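Local coordinates for protein rifin (Plasmodium falciparum, PDB 7JZI) that is a variant surface antigen of the malaria parasite, from a family displayed on infected red blood cells that probably engages inhibitory immune receptors to dampen host responses, at residues Lys25-Gly30 with Glu114-Ser119; Ala33-Thr38 with Ile81-Glu86; Asp37-Gly42 with Ile61-Glu66. One frame throughout, in Å; residues are numbered along the deposited sequence.

Contact 1 (Lys25-Gly30 with Glu114-Ser119); sequences KIVIEG and EKATQS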
loop_
_atom_site.group_PDB
_atom_site.type_symbol
_atom_site.label_atom_id
_atom_site.label_comp_id
_atom_site.label_asym_id
_atom_site.label_seq_id
_atom_site.Cartn_x
_atom_site.Cartn_y
_atom_site.Cartn_z
ATOM N N LYS B 25 0.559 -24.613 -0.321
ATOM C CA LYS B 25 -0.771 -24.349 -0.888
ATOM C C LYS B 25 -1.594 -23.350 -0.060
ATOM O O LYS B 25 -2.191 -22.409 -0.618
ATOM C CB LYS B 25 -1.539 -25.660 -1.080
ATOM C CG LYS B 25 -0.657 -26.817 -1.500
ATOM C CD LYS B 25 -1.470 -27.845 -2.257
ATOM C CE LYS B 25 -0.652 -29.066 -2.559
ATOM N NZ LYS B 25 -0.678 -30.034 -1.470
ATOM N N ILE B 26 -1.683 -23.555 1.258
ATOM C CA ILE B 26 -2.417 -22.605 2.091
ATOM C C ILE B 26 -1.864 -21.185 1.917
ATOM O O ILE B 26 -2.619 -20.200 1.888
ATOM C CB ILE B 26 -2.454 -23.091 3.559
ATOM C CG1 ILE B 26 -1.065 -23.259 4.188
ATOM C CG2 ILE B 26 -3.287 -24.382 3.739
ATOM C CD1 ILE B 26 -1.182 -23.913 5.631
ATOM N N VAL B 27 -0.546 -21.039 1.783
ATOM C CA VAL B 27 -0.061 -19.671 1.646
ATOM C C VAL B 27 -0.245 -19.137 0.226
ATOM O O VAL B 27 -0.335 -17.919 0.039
ATOM C CB VAL B 27 1.408 -19.534 2.101
ATOM C CG1 VAL B 27 1.614 -20.049 3.537
ATOM C CG2 VAL B 27 2.374 -20.217 1.154
ATOM N N ILE B 28 -0.366 -19.995 -0.794
ATOM C CA ILE B 28 -0.791 -19.437 -2.083
ATOM C C ILE B 28 -2.218 -18.911 -1.988
ATOM O O ILE B 28 -2.561 -17.898 -2.615
ATOM C CB ILE B 28 -0.564 -20.392 -3.283
ATOM C CG1 ILE B 28 -1.340 -21.721 -3.285
ATOM C CG2 ILE B 28 0.918 -20.644 -3.515
ATOM C CD1 ILE B 28 -2.747 -21.659 -3.889
ATOM N N GLU B 29 -3.070 -19.587 -1.211
ATOM C CA GLU B 29 -4.373 -19.011 -0.885
ATOM C C GLU B 29 -4.185 -17.636 -0.261
ATOM O O GLU B 29 -4.899 -16.681 -0.598
ATOM C CB GLU B 29 -5.151 -19.928 0.065
ATOM C CG GLU B 29 -5.116 -21.416 -0.265
ATOM C CD GLU B 29 -6.214 -21.833 -1.227
ATOM O OE1 GLU B 29 -5.909 -22.060 -2.418
ATOM O OE2 GLU B 29 -7.381 -21.927 -0.793
ATOM N N GLY B 30 -3.205 -17.522 0.639
ATOM C CA GLY B 30 -2.932 -16.239 1.275
ATOM C C GLY B 30 -2.523 -15.152 0.290
ATOM O O GLY B 30 -2.965 -14.002 0.396
ATOM N N GLU B 114 2.817 -19.037 9.711
ATOM C CA GLU B 114 2.678 -19.923 10.854
ATOM C C GLU B 114 1.500 -20.871 10.673
ATOM O O GLU B 114 1.579 -22.028 11.103
ATOM C CB GLU B 114 2.582 -19.111 12.148
ATOM C CG GLU B 114 3.697 -18.060 12.213
ATOM C CD GLU B 114 4.538 -18.118 13.485
ATOM O OE1 GLU B 114 4.293 -19.008 14.330
ATOM O OE2 GLU B 114 5.488 -17.306 13.612
ATOM N N LYS B 115 0.462 -20.433 9.953
ATOM C CA LYS B 115 -0.488 -21.330 9.311
ATOM C C LYS B 115 0.237 -22.486 8.630
ATOM O O LYS B 115 0.004 -23.663 8.940
ATOM C CB LYS B 115 -1.269 -20.488 8.287
ATOM C CG LYS B 115 -2.278 -21.177 7.406
ATOM C CD LYS B 115 -3.340 -21.945 8.135
ATOM C CE LYS B 115 -4.580 -21.068 8.227
ATOM N NZ LYS B 115 -5.819 -21.809 7.854
ATOM N N ALA B 116 1.165 -22.148 7.727
ATOM C CA ALA B 116 1.823 -23.161 6.907
ATOM C C ALA B 116 2.716 -24.071 7.732
ATOM O O ALA B 116 2.742 -25.283 7.507
ATOM C CB ALA B 116 2.639 -22.499 5.799
ATOM N N THR B 117 3.479 -23.507 8.671
ATOM C CA THR B 117 4.380 -24.333 9.472
ATOM C C THR B 117 3.612 -25.311 10.348
ATOM O O THR B 117 3.951 -26.498 10.390
ATOM C CB THR B 117 5.318 -23.472 10.321
ATOM O OG1 THR B 117 4.550 -22.797 11.331
ATOM C CG2 THR B 117 6.093 -22.490 9.454
ATOM N N GLN B 118 2.550 -24.867 11.022
ATOM C CA GLN B 118 1.950 -25.868 11.880
ATOM C C GLN B 118 1.073 -26.801 11.054
ATOM O O GLN B 118 0.851 -27.946 11.460
ATOM C CB GLN B 118 1.066 -25.248 12.976
ATOM C CG GLN B 118 0.322 -26.394 13.686
ATOM C CD GLN B 118 -1.107 -26.123 14.077
ATOM O OE1 GLN B 118 -1.799 -25.314 13.447
ATOM N NE2 GLN B 118 -1.593 -26.878 15.052
ATOM N N SER B 119 0.693 -26.416 9.831
ATOM C CA SER B 119 0.008 -27.411 9.023
ATOM C C SER B 119 1.004 -28.433 8.482
ATOM O O SER B 119 0.685 -29.620 8.391
ATOM C CB SER B 119 -0.775 -26.730 7.907
ATOM O OG SER B 119 -1.542 -27.673 7.187
#
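I26 and V27 meet K115, A116 and S119 in a small apolar helix-helix contact, where the first and last long helices of the domain run antiparallel. The local axes come within 9.1 Å at an angle of 165°, and I26 and A116 are the facing pair, with CA atoms 6.4 Å apart. I26 does most of the work. Its CG1 sits between its own backbone N and carbonyl carbon (chi1 60°), and the outer CG1-CD1 bond continues extended (chi2 -174°), which puts CD1 among K115, A116 and S119, residues of neighbouring turns. There I26 CD1 touches A116 CA at 3.4 Å, against the backbone itself, and reaches S119 CB at 3.6 Å. K115 lends its methylenes rather than charge: K115 CG lies 3.4 Å from I26 CD1, the lysine chain is bent at chi2, chi3 and chi4, and the two side chains cross obliquely. V27 adds a second point, with CG1 3.5 Å from the methyl CB of A116; the small alanine lets both hydrophobic residues approach the helix surface. No hydrogen bond spans the pair. On a side of its helix turned away from the contact, T117 OG1 donates to E114 O at 3.1 Å, sharing that carbonyl with Q118 N. Segment 25-30 lies toward the C-terminal end of helix 8-33 and 114-119 near the middle of helix 101-127, and the two helices pack here as an elongated antiparallel pair; helices 43-50, 56-70 and 84-88 come between them in sequence.

Contact 2 (Ala33-Thr38 with Ile81-Glu86); sequences ALKVDT and ICVVRE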
loop_
_atom_site.group_PDB
_atom_site.type_symbol
_atom_site.label_atom_id
_atom_site.label_comp_id
_atom_site.label_asym_id
_atom_site.label_seq_id
_atom_site.Cartn_x
_atom_site.Cartn_y
_atom_site.Cartn_z
ATOM N N ALA B 33 -5.396 -14.082 -1.922
ATOM C CA ALA B 33 -6.303 -13.231 -1.157
ATOM C C ALA B 33 -5.886 -11.759 -1.165
ATOM O O ALA B 33 -6.751 -10.878 -1.158
ATOM C CB ALA B 33 -6.399 -13.737 0.278
ATOM N N LEU B 34 -4.582 -11.474 -1.155
ATOM C CA LEU B 34 -4.019 -10.130 -1.292
ATOM C C LEU B 34 -3.968 -9.643 -2.737
ATOM O O LEU B 34 -3.527 -8.511 -2.981
ATOM C CB LEU B 34 -2.595 -10.125 -0.724
ATOM C CG LEU B 34 -2.426 -10.362 0.779
ATOM C CD1 LEU B 34 -1.150 -9.724 1.274
ATOM C CD2 LEU B 34 -3.625 -9.821 1.555
ATOM N N LYS B 35 -4.352 -10.506 -3.683
ATOM C CA LYS B 35 -4.194 -10.317 -5.132
ATOM C C LYS B 35 -2.746 -10.091 -5.553
ATOM O O LYS B 35 -2.456 -9.244 -6.407
ATOM C CB LYS B 35 -5.033 -9.228 -5.784
ATOM C CG LYS B 35 -6.520 -9.438 -5.958
ATOM C CD LYS B 35 -7.386 -8.363 -5.375
ATOM C CE LYS B 35 -8.767 -8.597 -6.126
ATOM N NZ LYS B 35 -9.505 -7.384 -6.415
ATOM N N VAL B 36 -1.808 -10.798 -4.933
ATOM C CA VAL B 36 -0.469 -10.815 -5.492
ATOM C C VAL B 36 -0.521 -11.331 -6.942
ATOM O O VAL B 36 0.381 -11.060 -7.738
ATOM C CB VAL B 36 0.413 -11.676 -4.574
ATOM C CG1 VAL B 36 1.810 -11.808 -5.119
ATOM C CG2 VAL B 36 0.439 -11.095 -3.174
ATOM N N ASP B 37 -1.597 -12.038 -7.311
ATOM C CA ASP B 37 -2.008 -12.339 -8.689
ATOM C C ASP B 37 -1.999 -11.192 -9.711
ATOM O O ASP B 37 -1.611 -11.390 -10.873
ATOM C CB ASP B 37 -3.365 -13.052 -8.607
ATOM C CG ASP B 37 -3.700 -13.817 -9.864
ATOM O OD1 ASP B 37 -3.440 -15.036 -9.972
ATOM O OD2 ASP B 37 -4.519 -13.220 -10.605
ATOM N N THR B 38 -2.382 -9.978 -9.334
ATOM C CA THR B 38 -2.552 -9.005 -10.407
ATOM C C THR B 38 -1.273 -8.235 -10.739
ATOM O O THR B 38 -1.225 -7.585 -11.790
ATOM C CB THR B 38 -3.697 -8.052 -10.078
ATOM O OG1 THR B 38 -3.734 -6.998 -11.042
ATOM C CG2 THR B 38 -3.540 -7.481 -8.681
ATOM N N ILE B 81 -5.276 -4.419 -7.408
ATOM C CA ILE B 81 -4.690 -4.665 -6.047
ATOM C C ILE B 81 -5.036 -3.570 -5.055
ATOM O O ILE B 81 -5.065 -3.845 -3.854
ATOM C CB ILE B 81 -3.171 -4.917 -6.070
ATOM C CG1 ILE B 81 -2.724 -5.738 -4.857
ATOM C CG2 ILE B 81 -2.386 -3.624 -6.192
ATOM C CD1 ILE B 81 -1.233 -5.887 -4.729
ATOM N N CYS B 82 -5.296 -2.376 -5.545
ATOM C CA CYS B 82 -5.447 -1.239 -4.618
ATOM C C CYS B 82 -6.554 -1.484 -3.587
ATOM O O CYS B 82 -6.378 -1.039 -2.450
ATOM C CB CYS B 82 -5.579 0.039 -5.427
ATOM S SG CYS B 82 -4.165 0.327 -6.521
ATOM N N VAL B 83 -7.627 -2.188 -3.935
ATOM C CA VAL B 83 -8.775 -2.361 -2.998
ATOM C C VAL B 83 -8.325 -3.100 -1.739
ATOM O O VAL B 83 -8.903 -2.847 -0.678
ATOM C CB VAL B 83 -9.961 -3.060 -3.681
ATOM C CG1 VAL B 83 -9.647 -4.500 -4.046
ATOM C CG2 VAL B 83 -11.233 -2.977 -2.853
ATOM N N VAL B 84 -7.310 -3.949 -1.833
ATOM C CA VAL B 84 -6.909 -4.785 -0.665
ATOM C C VAL B 84 -6.423 -3.902 0.485
ATOM O O VAL B 84 -6.405 -4.379 1.626
ATOM C CB VAL B 84 -5.877 -5.859 -1.049
ATOM C CG1 VAL B 84 -4.450 -5.353 -0.934
ATOM C CG2 VAL B 84 -6.058 -7.122 -0.227
ATOM N N ARG B 85 -6.055 -2.657 0.203
ATOM C CA ARG B 85 -5.496 -1.786 1.259
ATOM C C ARG B 85 -6.522 -1.637 2.380
ATOM O O ARG B 85 -6.112 -1.598 3.544
ATOM C CB ARG B 85 -5.139 -0.423 0.670
ATOM C CG ARG B 85 -3.697 -0.288 0.212
ATOM C CD ARG B 85 -3.480 1.061 -0.440
ATOM N NE ARG B 85 -2.069 1.376 -0.584
ATOM C CZ ARG B 85 -1.600 2.426 -1.241
ATOM N NH1 ARG B 85 -0.299 2.634 -1.312
ATOM N NH2 ARG B 85 -2.433 3.264 -1.825
ATOM N N GLU B 86 -7.808 -1.558 2.049
ATOM C CA GLU B 86 -8.830 -1.311 3.096
ATOM C C GLU B 86 -8.775 -2.445 4.111
ATOM O O GLU B 86 -8.890 -2.170 5.311
ATOM C CB GLU B 86 -10.222 -1.266 2.477
ATOM C CG GLU B 86 -10.448 -0.075 1.567
ATOM C CD GLU B 86 -11.783 -0.098 0.844
ATOM O OE1 GLU B 86 -12.380 -1.187 0.742
ATOM O OE2 GLU B 86 -12.226 0.974 0.391
#
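A33 and L34, the last turn of helix 8-33 and its exit, rest against V84 of the short helix 84-88. A33 contributes its carbonyl, whose O lies 3.9 Å from V84 CG2. The same methyl approaches the backbone of L34, with V84 CG2 3.8 Å from L34 CA, and meets its side chain where the isobutyl group passes at a slant: L34 CD2 is 4.0 Å from V84 CG2. Beyond this, L34 also touches V108 and L109 of helix 101-127. The carbonyl of L34 faces I81, with L34 O 3.4 Å from I81 CG1, an approach of oxygen to aliphatic carbon; I81 also packs on M67 and V70 of helix 56-70. K35 then leaves the helix with a positive phi of 57°, and its carbonyl starts a new turn, K35 O accepting from T38 N at 3.0 Å. The tip of the K35 side chain comes up to V83, K35 NZ standing 3.7 Å from V83 CG1. V36 turns away. T38 returns to the contact by its methyl: T38 CG2 is placed between its backbone N and carbonyl carbon, 3.7 Å from I81 CB, with H79 and P80 alongside. No hydrogen bond bridges the segments, so the fit rests on branched aliphatic groups against a turning backbone. It joins a helix terminus, ended by a residue of positive phi, to a short helix next to the C71-C82 disulfide. From that helix R85 makes a hydrogen bond and a cation-pi contact to a chain of another protein, so this end of the helical RIFIN domain contacts the partner protein, probably as a ligand-binding surface.

Contact 3 (Asp37-Gly42 with Ile61-Glu66); sequences DTLKSG and IAIDTE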
loop_
_atom_site.group_PDB
_atom_site.type_symbol
_atom_site.label_atom_id
_atom_site.label_comp_id
_atom_site.label_asym_id
_atom_site.label_seq_id
_atom_site.Cartn_x
_atom_site.Cartn_y
_atom_site.Cartn_z
ATOM N N ASP B 37 -1.597 -12.038 -7.311
ATOM C CA ASP B 37 -2.008 -12.339 -8.689
ATOM C C ASP B 37 -1.999 -11.192 -9.711
ATOM O O ASP B 37 -1.611 -11.390 -10.873
ATOM C CB ASP B 37 -3.365 -13.052 -8.607
ATOM C CG ASP B 37 -3.700 -13.817 -9.864
ATOM O OD1 ASP B 37 -3.440 -15.036 -9.972
ATOM O OD2 ASP B 37 -4.519 -13.220 -10.605
ATOM N N THR B 38 -2.382 -9.978 -9.334
ATOM C CA THR B 38 -2.552 -9.005 -10.407
ATOM C C THR B 38 -1.273 -8.235 -10.739
ATOM O O THR B 38 -1.225 -7.585 -11.790
ATOM C CB THR B 38 -3.697 -8.052 -10.078
ATOM O OG1 THR B 38 -3.734 -6.998 -11.042
ATOM C CG2 THR B 38 -3.540 -7.481 -8.681
ATOM N N LEU B 39 -0.238 -8.312 -9.906
ATOM C CA LEU B 39 0.994 -7.573 -10.175
ATOM C C LEU B 39 1.685 -8.063 -11.446
ATOM O O LEU B 39 1.959 -9.257 -11.594
ATOM C CB LEU B 39 1.952 -7.683 -8.987
ATOM C CG LEU B 39 1.417 -7.303 -7.607
ATOM C CD1 LEU B 39 2.485 -7.549 -6.566
ATOM C CD2 LEU B 39 0.979 -5.854 -7.598
ATOM N N LYS B 40 1.994 -7.127 -12.352
ATOM C CA LYS B 40 2.625 -7.426 -13.635
ATOM C C LYS B 40 4.141 -7.523 -13.555
ATOM O O LYS B 40 4.775 -7.807 -14.577
ATOM C CB LYS B 40 2.256 -6.362 -14.672
ATOM C CG LYS B 40 0.910 -6.559 -15.358
ATOM C CD LYS B 40 1.034 -6.332 -16.859
ATOM C CE LYS B 40 1.574 -7.562 -17.580
ATOM N NZ LYS B 40 1.531 -7.385 -19.056
ATOM N N SER B 41 4.736 -7.270 -12.387
ATOM C CA SER B 41 6.111 -7.699 -12.154
ATOM C C SER B 41 6.266 -9.201 -12.346
ATOM O O SER B 41 7.269 -9.668 -12.895
ATOM C CB SER B 41 6.552 -7.314 -10.747
ATOM O OG SER B 41 5.781 -8.019 -9.787
ATOM N N GLY B 42 5.291 -9.973 -11.877
ATOM C CA GLY B 42 5.370 -11.417 -11.930
ATOM C C GLY B 42 5.914 -12.072 -10.680
ATOM O O GLY B 42 6.308 -13.244 -10.729
ATOM N N ILE B 61 8.235 -7.447 1.226
ATOM C CA ILE B 61 8.765 -6.098 1.032
ATOM C C ILE B 61 8.532 -5.631 -0.400
ATOM O O ILE B 61 8.082 -4.501 -0.630
ATOM C CB ILE B 61 10.256 -6.037 1.412
ATOM C CG1 ILE B 61 10.440 -6.105 2.932
ATOM C CG2 ILE B 61 10.891 -4.767 0.860
ATOM C CD1 ILE B 61 10.511 -7.514 3.491
ATOM N N ALA B 62 8.720 -6.526 -1.371
ATOM C CA ALA B 62 8.416 -6.184 -2.756
ATOM C C ALA B 62 6.949 -5.818 -2.915
ATOM O O ALA B 62 6.620 -4.819 -3.571
ATOM C CB ALA B 62 8.785 -7.340 -3.682
ATOM N N ILE B 63 6.057 -6.582 -2.269
ATOM C CA ILE B 63 4.628 -6.283 -2.337
ATOM C C ILE B 63 4.376 -4.846 -1.925
ATOM O O ILE B 63 3.538 -4.153 -2.515
ATOM C CB ILE B 63 3.820 -7.262 -1.464
ATOM C CG1 ILE B 63 3.918 -8.677 -2.007
ATOM C CG2 ILE B 63 2.368 -6.881 -1.450
ATOM C CD1 ILE B 63 3.285 -8.828 -3.360
ATOM N N ASP B 64 5.111 -4.363 -0.923
ATOM C CA ASP B 64 4.907 -2.982 -0.520
ATOM C C ASP B 64 5.366 -2.044 -1.627
ATOM O O ASP B 64 4.583 -1.218 -2.116
ATOM C CB ASP B 64 5.642 -2.685 0.785
ATOM C CG ASP B 64 5.289 -1.317 1.352
ATOM O OD1 ASP B 64 4.370 -0.662 0.810
ATOM O OD2 ASP B 64 5.940 -0.882 2.325
ATOM N N THR B 65 6.611 -2.211 -2.095
ATOM C CA THR B 65 7.144 -1.288 -3.094
ATOM C C THR B 65 6.213 -1.223 -4.290
ATOM O O THR B 65 5.676 -0.154 -4.615
ATOM C CB THR B 65 8.556 -1.699 -3.536
ATOM O OG1 THR B 65 8.472 -2.627 -4.621
ATOM C CG2 THR B 65 9.335 -2.318 -2.394
ATOM N N GLU B 66 5.914 -2.385 -4.875
ATOM C CA GLU B 66 5.057 -2.385 -6.048
ATOM C C GLU B 66 3.716 -1.748 -5.739
ATOM O O GLU B 66 3.265 -0.863 -6.481
ATOM C CB GLU B 66 4.847 -3.801 -6.559
ATOM C CG GLU B 66 4.054 -3.843 -7.847
ATOM C CD GLU B 66 4.679 -4.761 -8.862
ATOM O OE1 GLU B 66 5.602 -5.497 -8.464
ATOM O OE2 GLU B 66 4.241 -4.758 -10.037
#
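S41 meets the carboxylate of E66 by one firm and one weak bond. S41 OG donates to E66 OE1 at 2.9 Å, meeting it on the syn side but 28° out of the carboxylate plane. S41 N gives a longer, weak bond to E66 OE2 at 3.5 Å, with an N-H...O angle of 146°. Each carboxylate oxygen is thus engaged by a different group of one serine. The aliphatic part of E66 is used as well: CG is anti to the backbone N (chi1 -175°), and it packs on L39, whose CD2 is 3.7 Å away from E66 CG as the two side chains slide past each other in opposite directions. The other branch of L39 turns to I63, L39 CD1 to I63 CD1 at 3.5 Å, with the side chains crossing at about a right angle. Outside this shell, I63 touches I105 of helix 101-127. S41 OG has a further, weak bond from I43 N, and E66 also touches I43, the residue after the N-cap G42 of helix 43-50. These links bring the carboxylate near that helix's start, where the helix dipole would probably favour its negative charge. Within this all-helical RIFIN domain, the contact joins helix 56-70 to the loop leading into helix 43-50 by a serine-carboxylate hydrogen bond, beside an L39-I63 apolar contact.

Contact 1 lies on the opposite side of the chain's centre from the other two: its centre is about 18 Å from that of contact 2 and about 20 Å from that of contact 3, whereas the centres of contacts 2 and 3 are about 10 Å apart. Contacts 2 and 3 share D37 and T38 and touch directly, I81 CD1 to L39 CD2 and V36 CG2 to I63 CD1 each at 3.6 Å. Along the chain, contact 1 encloses both, joining helix 8-33 to helix 101-127. The loop after helix 8-33 packs on helices 56-70 and 84-88, joining contacts 2 and 3 into one patch at one end of the long helical pair; of the two, contact 2 meets the partner protein.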